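Local coordinates for OBody AM3L15 (Pyrobaculum aerophilum, PDB 4GN5), which probably serves as an engineered binding protein built on an OB-fold scaffold, captured here in contact with a second protein, at residues N15-E20 / I81-W86; A24-H29 / D43-A48; V50-E55 / V94-S99; V75-G80 / E100-N105. One frame throughout, in Å; residues are numbered along the deposited sequence.

Interaction 1 (N15-E20 / I81-W86); sequences NLHGSE and IVEAGW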
loop_
_atom_site.group_PDB
_atom_site.type_symbol
_atom_site.label_atom_id
_atom_site.label_comp_id
_atom_site.label_asym_id
_atom_site.label_seq_id
_atom_site.Cartn_x
_atom_site.Cartn_y
_atom_site.Cartn_z
ATOM N N ASN A 15 22.296 3.195 5.295
ATOM C CA ASN A 15 23.351 2.734 6.191
ATOM C C ASN A 15 22.858 2.031 7.426
ATOM O O ASN A 15 23.556 1.212 8.013
ATOM C CB ASN A 15 24.233 3.899 6.588
ATOM C CG ASN A 15 25.508 3.465 7.249
ATOM O OD1 ASN A 15 26.253 2.648 6.716
ATOM N ND2 ASN A 15 25.788 4.018 8.411
ATOM N N LEU A 16 21.623 2.307 7.794
ATOM C CA LEU A 16 21.058 1.743 9.009
ATOM C C LEU A 16 20.412 0.401 8.766
ATOM O O LEU A 16 19.779 -0.191 9.671
ATOM C CB LEU A 16 20.075 2.731 9.662
ATOM C CG LEU A 16 20.662 4.072 10.134
ATOM C CD1 LEU A 16 19.706 4.929 10.931
ATOM C CD2 LEU A 16 21.992 3.832 10.935
ATOM N N HIS A 17 20.564 -0.098 7.541
ATOM C CA HIS A 17 19.893 -1.339 7.149
ATOM C C HIS A 17 20.204 -2.465 8.130
ATOM O O HIS A 17 21.356 -2.707 8.445
ATOM C CB HIS A 17 20.272 -1.759 5.729
ATOM C CG HIS A 17 19.849 -3.156 5.390
ATOM N ND1 HIS A 17 18.629 -3.444 4.833
ATOM C CD2 HIS A 17 20.476 -4.350 5.546
ATOM C CE1 HIS A 17 18.523 -4.748 4.635
ATOM N NE2 HIS A 17 19.628 -5.325 5.071
ATOM N N GLY A 18 19.155 -3.110 8.637
ATOM C CA GLY A 18 19.304 -4.277 9.495
ATOM C C GLY A 18 19.386 -3.923 10.983
ATOM O O GLY A 18 19.436 -4.810 11.841
ATOM N N SER A 19 19.414 -2.637 11.304
ATOM C CA SER A 19 19.452 -2.237 12.719
ATOM C C SER A 19 18.105 -1.720 13.196
ATOM O O SER A 19 17.227 -1.309 12.396
ATOM C CB SER A 19 20.537 -1.213 12.961
ATOM O OG SER A 19 20.166 -0.010 12.354
ATOM N N GLU A 20 17.950 -1.757 14.508
ATOM C CA GLU A 20 16.777 -1.298 15.202
ATOM C C GLU A 20 16.915 0.201 15.505
ATOM O O GLU A 20 17.969 0.680 15.890
ATOM C CB GLU A 20 16.565 -2.105 16.479
ATOM C CG GLU A 20 15.159 -2.111 16.978
ATOM C CD GLU A 20 14.979 -2.731 18.317
ATOM O OE1 GLU A 20 15.681 -2.342 19.254
ATOM O OE2 GLU A 20 14.113 -3.589 18.456
ATOM N N ILE A 81 12.817 -2.105 12.578
ATOM C CA ILE A 81 14.061 -2.424 11.878
ATOM C C ILE A 81 14.164 -1.748 10.515
ATOM O O ILE A 81 13.246 -1.787 9.760
ATOM C CB ILE A 81 14.204 -3.953 11.628
ATOM C CG1 ILE A 81 14.139 -4.780 12.917
ATOM C CG2 ILE A 81 15.414 -4.217 10.825
ATOM C CD1 ILE A 81 15.123 -4.461 13.869
ATOM N N VAL A 82 15.313 -1.163 10.195
ATOM C CA VAL A 82 15.442 -0.496 8.895
ATOM C C VAL A 82 15.664 -1.521 7.782
ATOM O O VAL A 82 16.495 -2.411 7.906
ATOM C CB VAL A 82 16.598 0.571 8.906
ATOM C CG1 VAL A 82 16.815 1.197 7.547
ATOM C CG2 VAL A 82 16.306 1.694 9.977
ATOM N N GLU A 83 14.942 -1.369 6.686
ATOM C CA GLU A 83 15.183 -2.221 5.516
ATOM C C GLU A 83 15.565 -1.317 4.339
ATOM O O GLU A 83 14.891 -0.361 4.044
ATOM C CB GLU A 83 13.964 -3.087 5.226
ATOM C CG GLU A 83 13.979 -3.753 3.814
ATOM C CD GLU A 83 15.059 -4.823 3.741
ATOM O OE1 GLU A 83 15.219 -5.560 4.766
ATOM O OE2 GLU A 83 15.769 -4.895 2.708
ATOM N N ALA A 84 16.674 -1.594 3.683
ATOM C CA ALA A 84 17.038 -0.726 2.574
ATOM C C ALA A 84 17.592 -1.555 1.406
ATOM O O ALA A 84 18.204 -1.038 0.491
ATOM C CB ALA A 84 18.043 0.356 3.064
ATOM N N GLY A 85 17.322 -2.860 1.433
ATOM C CA GLY A 85 17.707 -3.720 0.321
ATOM C C GLY A 85 16.983 -3.352 -0.978
ATOM O O GLY A 85 15.756 -3.135 -1.008
ATOM N N TRP A 86 17.739 -3.316 -2.055
ATOM C CA TRP A 86 17.184 -3.111 -3.371
ATOM C C TRP A 86 16.024 -4.125 -3.565
ATOM O O TRP A 86 16.222 -5.318 -3.320
ATOM C CB TRP A 86 18.327 -3.264 -4.382
ATOM C CG TRP A 86 18.000 -2.532 -5.542
ATOM C CD1 TRP A 86 18.161 -1.131 -5.764
ATOM C CD2 TRP A 86 17.257 -3.024 -6.609
ATOM N NE1 TRP A 86 17.585 -0.802 -6.975
ATOM C CE2 TRP A 86 17.047 -1.951 -7.515
ATOM C CE3 TRP A 86 16.789 -4.295 -6.943
ATOM C CZ2 TRP A 86 16.398 -2.134 -8.698
ATOM C CZ3 TRP A 86 16.214 -4.459 -8.076
ATOM C CH2 TRP A 86 16.011 -3.407 -8.972
#
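His17 and Ala84 make the side-chain bond of this surface contact: Ala84 N donates to His17 ND1 over 2.9 Å at a nearly straight 161°, almost in the plane of the imidazole. The ring reaches that N-H because CG stands anti to the backbone N (chi1 168°), which turns it along the strand end. Its CE1 corner meets both carboxylate oxygens of Glu83, with OE2 at 3.4 Å from CE1. The two side chains run alongside each other, their planes at nearly a right angle. Backbone bonds continue the junction, Gly18 N to Val82 O at 2.8 Å and Val82 N to Ser19 O at 2.9 Å, and lead into the antiparallel pairing of Glu20 with Ile81. Val82 points its branches at the Leu16 peptide, and its CG2 touches Leu16 CB at 3.9 Å. Behind this first shell, a type II turn from Leu16 to Ser19 sets the loop, with Gly18 at a backbone conformation that calls for glycine. Leu16 O is gripped twice, by Ser19 N and by Ser19 OG at 2.7 Å. Glu83 bends at chi2 (69°), packs against Glu95 and Phe97, and accepts Gly85 N on OE2 at 2.9 Å. An alanine at Glu83 lacks the carboxylate, and losing its bond from Gly85 N would probably leave the turn after the strand less well held. In the OB fold this joins the loop before the first strand to strand 75-83. ND1 as acceptor favours a neutral imidazole protonated on NE2; the Glu83 carboxylate would at most pull toward a charged ring, probably at the cost of the Ala84 N bond.

Interaction 2 (A24-H29 / D43-A48); sequences AGWVAH and DREGGA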
loop_
_atom_site.group_PDB
_atom_site.type_symbol
_atom_site.label_atom_id
_atom_site.label_comp_id
_atom_site.label_asym_id
_atom_site.label_seq_id
_atom_site.Cartn_x
_atom_site.Cartn_y
_atom_site.Cartn_z
ATOM N N ALA A 24 10.214 9.006 16.769
ATOM C CA ALA A 24 9.199 9.721 17.555
ATOM C C ALA A 24 8.831 11.014 16.801
ATOM O O ALA A 24 9.702 11.788 16.437
ATOM C CB ALA A 24 9.738 10.034 18.950
ATOM N N GLY A 25 7.550 11.267 16.588
ATOM C CA GLY A 25 7.187 12.469 15.829
ATOM C C GLY A 25 5.692 12.373 15.642
ATOM O O GLY A 25 5.014 11.687 16.432
ATOM N N TRP A 26 5.156 13.052 14.643
ATOM C CA TRP A 26 3.738 12.940 14.415
ATOM C C TRP A 26 3.422 12.092 13.195
ATOM O O TRP A 26 4.291 11.833 12.346
ATOM C CB TRP A 26 3.066 14.319 14.304
ATOM C CG TRP A 26 3.625 15.167 13.198
ATOM C CD1 TRP A 26 3.150 15.279 11.897
ATOM C CD2 TRP A 26 4.797 15.995 13.284
ATOM N NE1 TRP A 26 3.990 16.141 11.179
ATOM C CE2 TRP A 26 4.974 16.611 12.012
ATOM C CE3 TRP A 26 5.672 16.342 14.343
ATOM C CZ2 TRP A 26 6.007 17.534 11.758
ATOM C CZ3 TRP A 26 6.691 17.285 14.093
ATOM C CH2 TRP A 26 6.859 17.847 12.797
ATOM N N VAL A 27 2.152 11.708 13.087
ATOM C CA VAL A 27 1.720 10.948 11.903
ATOM C C VAL A 27 1.525 11.927 10.757
ATOM O O VAL A 27 0.640 12.770 10.817
ATOM C CB VAL A 27 0.478 10.071 12.185
ATOM C CG1 VAL A 27 -0.087 9.562 10.853
ATOM C CG2 VAL A 27 0.886 8.881 13.150
ATOM N N ALA A 28 2.411 11.863 9.757
ATOM C CA ALA A 28 2.327 12.763 8.582
ATOM C C ALA A 28 1.342 12.214 7.543
ATOM O O ALA A 28 0.786 12.972 6.742
ATOM C CB ALA A 28 3.705 12.877 7.914
ATOM N N HIS A 29 1.175 10.891 7.489
ATOM C CA HIS A 29 0.345 10.301 6.422
ATOM C C HIS A 29 -0.006 8.875 6.803
ATOM O O HIS A 29 0.795 8.205 7.464
ATOM C CB HIS A 29 1.135 10.254 5.072
ATOM C CG HIS A 29 0.287 9.849 3.892
ATOM N ND1 HIS A 29 0.103 8.531 3.509
ATOM C CD2 HIS A 29 -0.407 10.602 3.000
ATOM C CE1 HIS A 29 -0.687 8.489 2.445
ATOM N NE2 HIS A 29 -1.011 9.734 2.115
ATOM N N ASP A 43 9.223 14.422 12.218
ATOM C CA ASP A 43 9.538 15.138 13.431
ATOM C C ASP A 43 10.107 16.548 13.236
ATOM O O ASP A 43 10.484 17.221 14.212
ATOM C CB ASP A 43 10.496 14.306 14.266
ATOM C CG ASP A 43 11.732 13.896 13.497
ATOM O OD1 ASP A 43 12.017 14.387 12.370
ATOM O OD2 ASP A 43 12.426 13.073 14.079
ATOM N N ARG A 44 10.157 16.987 11.991
ATOM C CA ARG A 44 10.658 18.309 11.692
ATOM C C ARG A 44 9.688 18.937 10.685
ATOM O O ARG A 44 9.218 18.249 9.744
ATOM C CB ARG A 44 12.067 18.177 11.118
ATOM C CG ARG A 44 12.707 19.489 10.883
ATOM C CD ARG A 44 14.136 19.385 10.438
ATOM N NE ARG A 44 14.561 20.746 10.101
ATOM C CZ ARG A 44 14.994 21.138 8.906
ATOM N NH1 ARG A 44 15.346 22.412 8.738
ATOM N NH2 ARG A 44 15.131 20.245 7.891
ATOM N N GLU A 45 9.349 20.213 10.873
ATOM C CA GLU A 45 8.430 20.853 9.937
ATOM C C GLU A 45 9.024 20.938 8.516
ATOM O O GLU A 45 10.173 21.379 8.371
ATOM C CB GLU A 45 8.056 22.273 10.399
ATOM C CG GLU A 45 7.486 22.333 11.829
ATOM C CD GLU A 45 6.170 21.597 11.981
ATOM O OE1 GLU A 45 5.952 21.089 13.106
ATOM O OE2 GLU A 45 5.357 21.537 11.020
ATOM N N GLY A 46 8.251 20.533 7.495
ATOM C CA GLY A 46 8.736 20.429 6.078
ATOM C C GLY A 46 9.925 19.462 5.922
ATOM O O GLY A 46 10.748 19.593 5.015
ATOM N N GLY A 47 10.024 18.505 6.842
ATOM C CA GLY A 47 11.137 17.551 6.876
ATOM C C GLY A 47 10.739 16.194 6.272
ATOM O O GLY A 47 9.760 16.102 5.544
ATOM N N ALA A 48 11.525 15.157 6.580
ATOM C CA ALA A 48 11.269 13.765 6.099
ATOM C C ALA A 48 9.964 13.233 6.641
ATOM O O ALA A 48 9.541 13.659 7.692
ATOM C CB ALA A 48 12.372 12.844 6.580
HETATM O O HOH W 1 12.207 10.322 15.323
#
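In this OB fold, the chain turns a corner at Gly25, leaving strand 20-24 in one sheet and carrying strand 26-32 into the other; here the corner packs against the loop after strand 36-42. The tight part is small and close. Asp43 CB presses on Ala24 O at 3.4 Å and lies 4.1 Å from Gly25 CA. A side chain on Gly25 would point straight at that CB, so the absence of one lets the backbones approach. Trp26 extends the packing: its CG sits in the crowded position between backbone N and carbonyl carbon (chi1 59°), and the CZ3-CH2 rim of the indole packs against the Asp43-Arg44 peptide. Trp26 CH2 comes within 3.5 Å of Asp43 C, and Asp43 N stands 4.2 Å above one ring face, near its rim. Replacing Trp26 by an alanine would probably leave this peptide without its aromatic neighbour and the loop less firmly placed. The outer side is looser. Arg44 to Gly47 form a type II turn whose Arg44 and Glu45 side chains start out away from the strand, but Glu45 bends back at chi2 (-64°). Its OE1 then reaches Trp26 CH2 at 3.4 Å, the carboxylate only 11° from parallel with the indole. Asp43 itself is held mainly from outside, OD1 by a hydrogen bond with Thr9 OG1 and OD2 by a long, weak ion pair with Lys5. Between Ala24 and Asp43, a water accepts from Ala24 N at 2.8 Å and donates to Asp43 OD2 at 3.0 Å.

Interaction 3 (V50-E55 / V94-S99); sequences VPVYLE and VEIFPS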
loop_
_atom_site.group_PDB
_atom_site.type_symbol
_atom_site.label_atom_id
_atom_site.label_comp_id
_atom_site.label_asym_id
_atom_site.label_seq_id
_atom_site.Cartn_x
_atom_site.Cartn_y
_atom_site.Cartn_z
ATOM N N VAL A 50 9.210 9.436 7.115
ATOM C CA VAL A 50 9.808 8.108 6.927
ATOM C C VAL A 50 8.702 7.048 6.959
ATOM O O VAL A 50 7.846 7.055 7.863
ATOM C CB VAL A 50 10.885 7.860 7.967
ATOM C CG1 VAL A 50 10.300 7.819 9.372
ATOM C CG2 VAL A 50 11.634 6.591 7.646
ATOM N N PRO A 51 8.712 6.115 5.991
ATOM C CA PRO A 51 7.552 5.225 5.937
ATOM C C PRO A 51 7.736 3.964 6.754
ATOM O O PRO A 51 8.785 3.296 6.665
ATOM C CB PRO A 51 7.431 4.906 4.457
ATOM C CG PRO A 51 8.948 4.901 3.940
ATOM C CD PRO A 51 9.525 6.089 4.754
ATOM N N VAL A 52 6.729 3.650 7.551
ATOM C CA VAL A 52 6.762 2.510 8.447
ATOM C C VAL A 52 5.775 1.544 7.791
ATOM O O VAL A 52 4.566 1.841 7.738
ATOM C CB VAL A 52 6.239 2.922 9.835
ATOM C CG1 VAL A 52 6.016 1.724 10.789
ATOM C CG2 VAL A 52 7.128 3.980 10.498
ATOM N N TYR A 53 6.283 0.424 7.273
ATOM C CA TYR A 53 5.446 -0.579 6.594
ATOM C C TYR A 53 4.940 -1.692 7.506
ATOM O O TYR A 53 5.731 -2.361 8.136
ATOM C CB TYR A 53 6.228 -1.258 5.452
ATOM C CG TYR A 53 6.331 -0.420 4.175
ATOM C CD1 TYR A 53 7.150 0.719 4.112
ATOM C CD2 TYR A 53 5.656 -0.833 2.997
ATOM C CE1 TYR A 53 7.249 1.476 2.886
ATOM C CE2 TYR A 53 5.778 -0.085 1.785
ATOM C CZ TYR A 53 6.580 1.043 1.760
ATOM O OH TYR A 53 6.657 1.751 0.583
ATOM N N LEU A 54 3.642 -1.888 7.556
ATOM C CA LEU A 54 3.038 -3.072 8.160
ATOM C C LEU A 54 2.560 -3.990 7.005
ATOM O O LEU A 54 1.677 -3.591 6.269
ATOM C CB LEU A 54 1.828 -2.623 8.997
ATOM C CG LEU A 54 2.235 -1.839 10.233
ATOM C CD1 LEU A 54 2.569 -0.348 10.008
ATOM C CD2 LEU A 54 1.176 -2.015 11.233
ATOM N N GLU A 55 3.051 -5.209 6.941
ATOM C CA GLU A 55 2.728 -6.078 5.811
ATOM C C GLU A 55 2.285 -7.390 6.355
ATOM O O GLU A 55 3.014 -8.002 7.146
ATOM C CB GLU A 55 3.972 -6.303 4.953
ATOM C CG GLU A 55 4.277 -5.149 4.109
ATOM C CD GLU A 55 5.281 -5.496 3.048
ATOM O OE1 GLU A 55 6.465 -5.290 3.252
ATOM O OE2 GLU A 55 4.898 -5.986 1.987
ATOM N N VAL A 94 14.418 3.986 2.180
ATOM C CA VAL A 94 14.327 3.243 3.400
ATOM C C VAL A 94 12.877 2.802 3.630
ATOM O O VAL A 94 11.907 3.440 3.095
ATOM C CB VAL A 94 14.877 4.069 4.635
ATOM C CG1 VAL A 94 16.439 4.286 4.564
ATOM C CG2 VAL A 94 14.159 5.468 4.789
ATOM N N GLU A 95 12.726 1.790 4.481
ATOM C CA GLU A 95 11.436 1.337 5.014
ATOM C C GLU A 95 11.743 0.953 6.457
ATOM O O GLU A 95 12.862 0.522 6.756
ATOM C CB GLU A 95 10.957 0.046 4.277
ATOM C CG GLU A 95 10.905 0.236 2.727
ATOM C CD GLU A 95 10.387 -0.997 1.969
ATOM O OE1 GLU A 95 9.934 -0.846 0.831
ATOM O OE2 GLU A 95 10.490 -2.114 2.487
ATOM N N ILE A 96 10.766 1.110 7.349
ATOM C CA ILE A 96 10.894 0.665 8.737
ATOM C C ILE A 96 9.811 -0.392 8.926
ATOM O O ILE A 96 8.621 -0.129 8.663
ATOM C CB ILE A 96 10.755 1.827 9.792
ATOM C CG1 ILE A 96 11.969 2.781 9.722
ATOM C CG2 ILE A 96 10.602 1.215 11.197
ATOM C CD1 ILE A 96 11.845 4.128 10.449
ATOM N N PHE A 97 10.239 -1.585 9.333
ATOM C CA PHE A 97 9.325 -2.618 9.778
ATOM C C PHE A 97 9.191 -2.631 11.307
ATOM O O PHE A 97 10.141 -2.991 12.028
ATOM C CB PHE A 97 9.698 -4.007 9.150
ATOM C CG PHE A 97 9.405 -4.084 7.687
ATOM C CD1 PHE A 97 8.154 -4.532 7.229
ATOM C CD2 PHE A 97 10.324 -3.648 6.746
ATOM C CE1 PHE A 97 7.853 -4.579 5.917
ATOM C CE2 PHE A 97 10.031 -3.694 5.390
ATOM C CZ PHE A 97 8.797 -4.169 4.953
ATOM N N PRO A 98 8.004 -2.210 11.817
ATOM C CA PRO A 98 7.852 -1.985 13.233
ATOM C C PRO A 98 7.704 -3.263 14.065
ATOM O O PRO A 98 7.114 -4.259 13.620
ATOM C CB PRO A 98 6.558 -1.173 13.319
ATOM C CG PRO A 98 5.726 -1.708 12.202
ATOM C CD PRO A 98 6.739 -1.985 11.085
ATOM N N SER A 99 8.200 -3.178 15.290
ATOM C CA SER A 99 7.848 -4.138 16.310
ATOM C C SER A 99 7.000 -3.501 17.418
ATOM O O SER A 99 6.243 -4.205 18.111
ATOM C CB SER A 99 9.101 -4.748 16.889
ATOM O OG SER A 99 9.801 -3.777 17.607
HETATM O O HOH W 2 9.178 1.541 -0.317
#
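Two backbone hydrogen bonds join strands 50-55 and 95-98, which run in roughly the same sense at 46°: Ile96 N to Pro51 O, 3.0 Å, and Tyr53 N to Ile96 O, 2.8 Å. The ladder then stops, since Pro98 has no N-H to offer; its CD instead approaches Tyr53 O at 3.1 Å, and that buried carbonyl has no polar partner. Apolar contacts line the inner side. Val50 CG2 meets Ile96 CD1 at 3.7 Å, while Val52 CG1, anti to its backbone N, lies 3.7 Å from Pro98 CG, with Leu54 crossing the same proline; Leu54 and Pro98 also touch Leu63 of helix 61-67. This parallel pairing of the third and fifth strands closes the barrel of an OB fold, and the helix plugs its end. Aromatic contacts occupy the outer side. Tyr53 CB sits over the face of Phe97 in a CH-pi contact, 4.1 Å from the ring centroid. The edge of that ring faces Glu55, whose OE1 is 3.1 Å from Phe97 CE1. Among the polar groups, the Glu95 carboxylate stacks over the Tyr53 ring, their planes 28° apart, and a water bridges Tyr53 OH to Glu95 OE1, at 2.8 Å from the latter. Basic side chains of the other protein form salt bridges with Glu55 OE1 and Glu95 OE1, and Lys58 forms a further one with Glu55.

Interaction 4 (V75-G80 / E100-N105); sequences VVVIKG and EIWILN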
loop_
_atom_site.group_PDB
_atom_site.type_symbol
_atom_site.label_atom_id
_atom_site.label_comp_id
_atom_site.label_asym_id
_atom_site.label_seq_id
_atom_site.Cartn_x
_atom_site.Cartn_y
_atom_site.Cartn_z
ATOM N N VAL A 75 0.775 11.883 17.899
ATOM C CA VAL A 75 2.172 11.848 18.262
ATOM C C VAL A 75 2.409 10.393 18.636
ATOM O O VAL A 75 1.636 9.807 19.440
ATOM C CB VAL A 75 2.490 12.801 19.449
ATOM C CG1 VAL A 75 3.967 12.678 19.901
ATOM C CG2 VAL A 75 2.184 14.222 19.088
ATOM N N VAL A 76 3.466 9.829 18.059
ATOM C CA VAL A 76 3.802 8.419 18.175
ATOM C C VAL A 76 5.282 8.187 18.457
ATOM O O VAL A 76 6.112 9.074 18.240
ATOM C CB VAL A 76 3.417 7.600 16.910
ATOM C CG1 VAL A 76 1.956 7.752 16.625
ATOM C CG2 VAL A 76 4.296 8.021 15.651
ATOM N N VAL A 77 5.587 6.984 18.980
ATOM C CA VAL A 77 6.936 6.467 19.138
ATOM C C VAL A 77 6.845 5.076 18.528
ATOM O O VAL A 77 5.943 4.274 18.887
ATOM C CB VAL A 77 7.339 6.405 20.603
ATOM C CG1 VAL A 77 8.653 5.652 20.784
ATOM C CG2 VAL A 77 7.479 7.827 21.173
ATOM N N ILE A 78 7.746 4.800 17.587
ATOM C CA ILE A 78 7.693 3.526 16.824
ATOM C C ILE A 78 9.060 2.923 16.808
ATOM O O ILE A 78 10.049 3.567 16.419
ATOM C CB ILE A 78 7.232 3.696 15.373
ATOM C CG1 ILE A 78 5.757 4.151 15.351
ATOM C CG2 ILE A 78 7.397 2.327 14.583
ATOM C CD1 ILE A 78 5.150 4.305 13.890
ATOM N N LYS A 79 9.123 1.688 17.263
ATOM C CA LYS A 79 10.370 0.939 17.254
ATOM C C LYS A 79 10.340 -0.045 16.101
ATOM O O LYS A 79 9.352 -0.711 15.914
ATOM C CB LYS A 79 10.580 0.197 18.584
ATOM C CG LYS A 79 11.909 -0.483 18.706
ATOM C CD LYS A 79 11.910 -1.438 19.853
ATOM C CE LYS A 79 12.083 -0.768 21.174
ATOM N NZ LYS A 79 12.020 -1.714 22.315
ATOM N N GLY A 80 11.429 -0.120 15.359
ATOM C CA GLY A 80 11.395 -0.970 14.162
ATOM C C GLY A 80 12.758 -1.236 13.581
ATOM O O GLY A 80 13.747 -0.687 14.065
ATOM N N GLU A 100 7.119 -2.192 17.614
ATOM C CA GLU A 100 6.246 -1.511 18.585
ATOM C C GLU A 100 5.706 -0.212 18.006
ATOM O O GLU A 100 6.448 0.541 17.375
ATOM C CB GLU A 100 6.953 -1.211 19.887
ATOM C CG GLU A 100 7.683 -2.372 20.498
ATOM C CD GLU A 100 8.632 -1.952 21.619
ATOM O OE1 GLU A 100 8.555 -0.801 22.111
ATOM O OE2 GLU A 100 9.461 -2.799 22.023
ATOM N N ILE A 101 4.407 0.019 18.159
ATOM C CA ILE A 101 3.874 1.344 17.857
ATOM C C ILE A 101 3.165 1.873 19.086
ATOM O O ILE A 101 2.176 1.286 19.514
ATOM C CB ILE A 101 2.898 1.314 16.667
ATOM C CG1 ILE A 101 3.597 0.778 15.405
ATOM C CG2 ILE A 101 2.241 2.720 16.482
ATOM C CD1 ILE A 101 2.647 0.547 14.153
ATOM N N TRP A 102 3.635 2.986 19.619
ATOM C CA TRP A 102 3.033 3.602 20.784
ATOM C C TRP A 102 2.331 4.920 20.456
ATOM O O TRP A 102 2.895 5.741 19.789
ATOM C CB TRP A 102 4.114 3.859 21.819
ATOM C CG TRP A 102 4.947 2.702 22.271
ATOM C CD1 TRP A 102 6.074 2.222 21.700
ATOM C CD2 TRP A 102 4.748 1.934 23.457
ATOM N NE1 TRP A 102 6.572 1.187 22.430
ATOM C CE2 TRP A 102 5.774 0.994 23.519
ATOM C CE3 TRP A 102 3.789 1.953 24.470
ATOM C CZ2 TRP A 102 5.875 0.093 24.549
ATOM C CZ3 TRP A 102 3.888 1.069 25.479
ATOM C CH2 TRP A 102 4.922 0.142 25.517
ATOM N N ILE A 103 1.118 5.122 20.914
ATOM C CA ILE A 103 0.480 6.393 20.713
ATOM C C ILE A 103 0.532 7.266 21.967
ATOM O O ILE A 103 -0.143 6.994 22.950
ATOM C CB ILE A 103 -0.935 6.209 20.246
ATOM C CG1 ILE A 103 -0.926 5.370 18.977
ATOM C CG2 ILE A 103 -1.566 7.521 19.998
ATOM C CD1 ILE A 103 -2.096 4.576 18.758
ATOM N N LEU A 104 1.327 8.317 21.906
ATOM C CA LEU A 104 1.506 9.221 23.034
ATOM C C LEU A 104 0.318 10.155 23.242
ATOM O O LEU A 104 -0.171 10.252 24.346
ATOM C CB LEU A 104 2.777 10.025 22.930
ATOM C CG LEU A 104 4.112 9.331 22.780
ATOM C CD1 LEU A 104 5.103 10.060 23.515
ATOM C CD2 LEU A 104 4.059 7.929 23.248
ATOM N N ASN A 105 -0.106 10.802 22.186
ATOM C CA ASN A 105 -1.366 11.429 22.190
ATOM C C ASN A 105 -2.077 11.463 20.880
ATOM O O ASN A 105 -1.488 11.625 19.831
ATOM C CB ASN A 105 -1.425 12.736 22.978
ATOM C CG ASN A 105 -0.679 13.840 22.353
ATOM O OD1 ASN A 105 -1.252 14.834 21.955
ATOM N ND2 ASN A 105 0.597 13.702 22.297
#
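Lys79 and Glu100 run side by side from adjacent strands and close a salt bridge, Lys79 NZ to Glu100 OE2 at 2.8 Å, the amine arriving from above the carboxylate plane. Lysine bends at chi3 (-79°) to make that turn. The other oxygen is fixed along the strand: Trp102 NE1 donates to the anti lone pair of Glu100 OE1 at 2.8 Å, close to the indole plane, so both oxygens are engaged and the carboxylate's rotation is restrained. Trp102 in turn sets its ring edge toward Val77 O, which also takes Trp102 N at 2.7 Å, nearly along the C=O axis. On this same face Leu104 crosses obliquely over Val77, its CD2 4.0 Å from Val77 CG2. The opposite face is aliphatic: Ile78 and Ile101 lie alongside and point the same way, with Ile78 CG1 4.0 Å from Ile101 CG2, while Ile101 and Ile103 reach Val66 of helix 61-67. At the far end Leu104 and Asn105 both face Val75 in a classic beta bulge. Val75 O takes Leu104 N at 2.9 Å from above its carbonyl plane and Asn105 N only weakly at 3.4 Å. The short segments run at 173°, an antiparallel pair of alternating hydrogen-bonded and non-hydrogen-bonded positions, as expected of the fourth and fifth strands of an OB-fold barrel.

Strand 75-83 ties three of the contacts together: interaction 4 uses its start, interaction 1 its end, their centres about 19 Å apart. Interaction 3 lies between, about 10 Å from interaction 1 and 12 Å from interaction 4, and joins the first through Glu83 N to Glu95 O (2.8 Å) and the second through Ser99 N to Lys79 O (2.8 Å). Interaction 2 reaches the same strand where Gly25 O meets Val76 N at 2.9 Å, so the corner at Gly25 links both sheets of the barrel. The salt bridges to the other protein start from interaction 3; Glu83 of interaction 1 packs, through its CB, on Phe97 at that face.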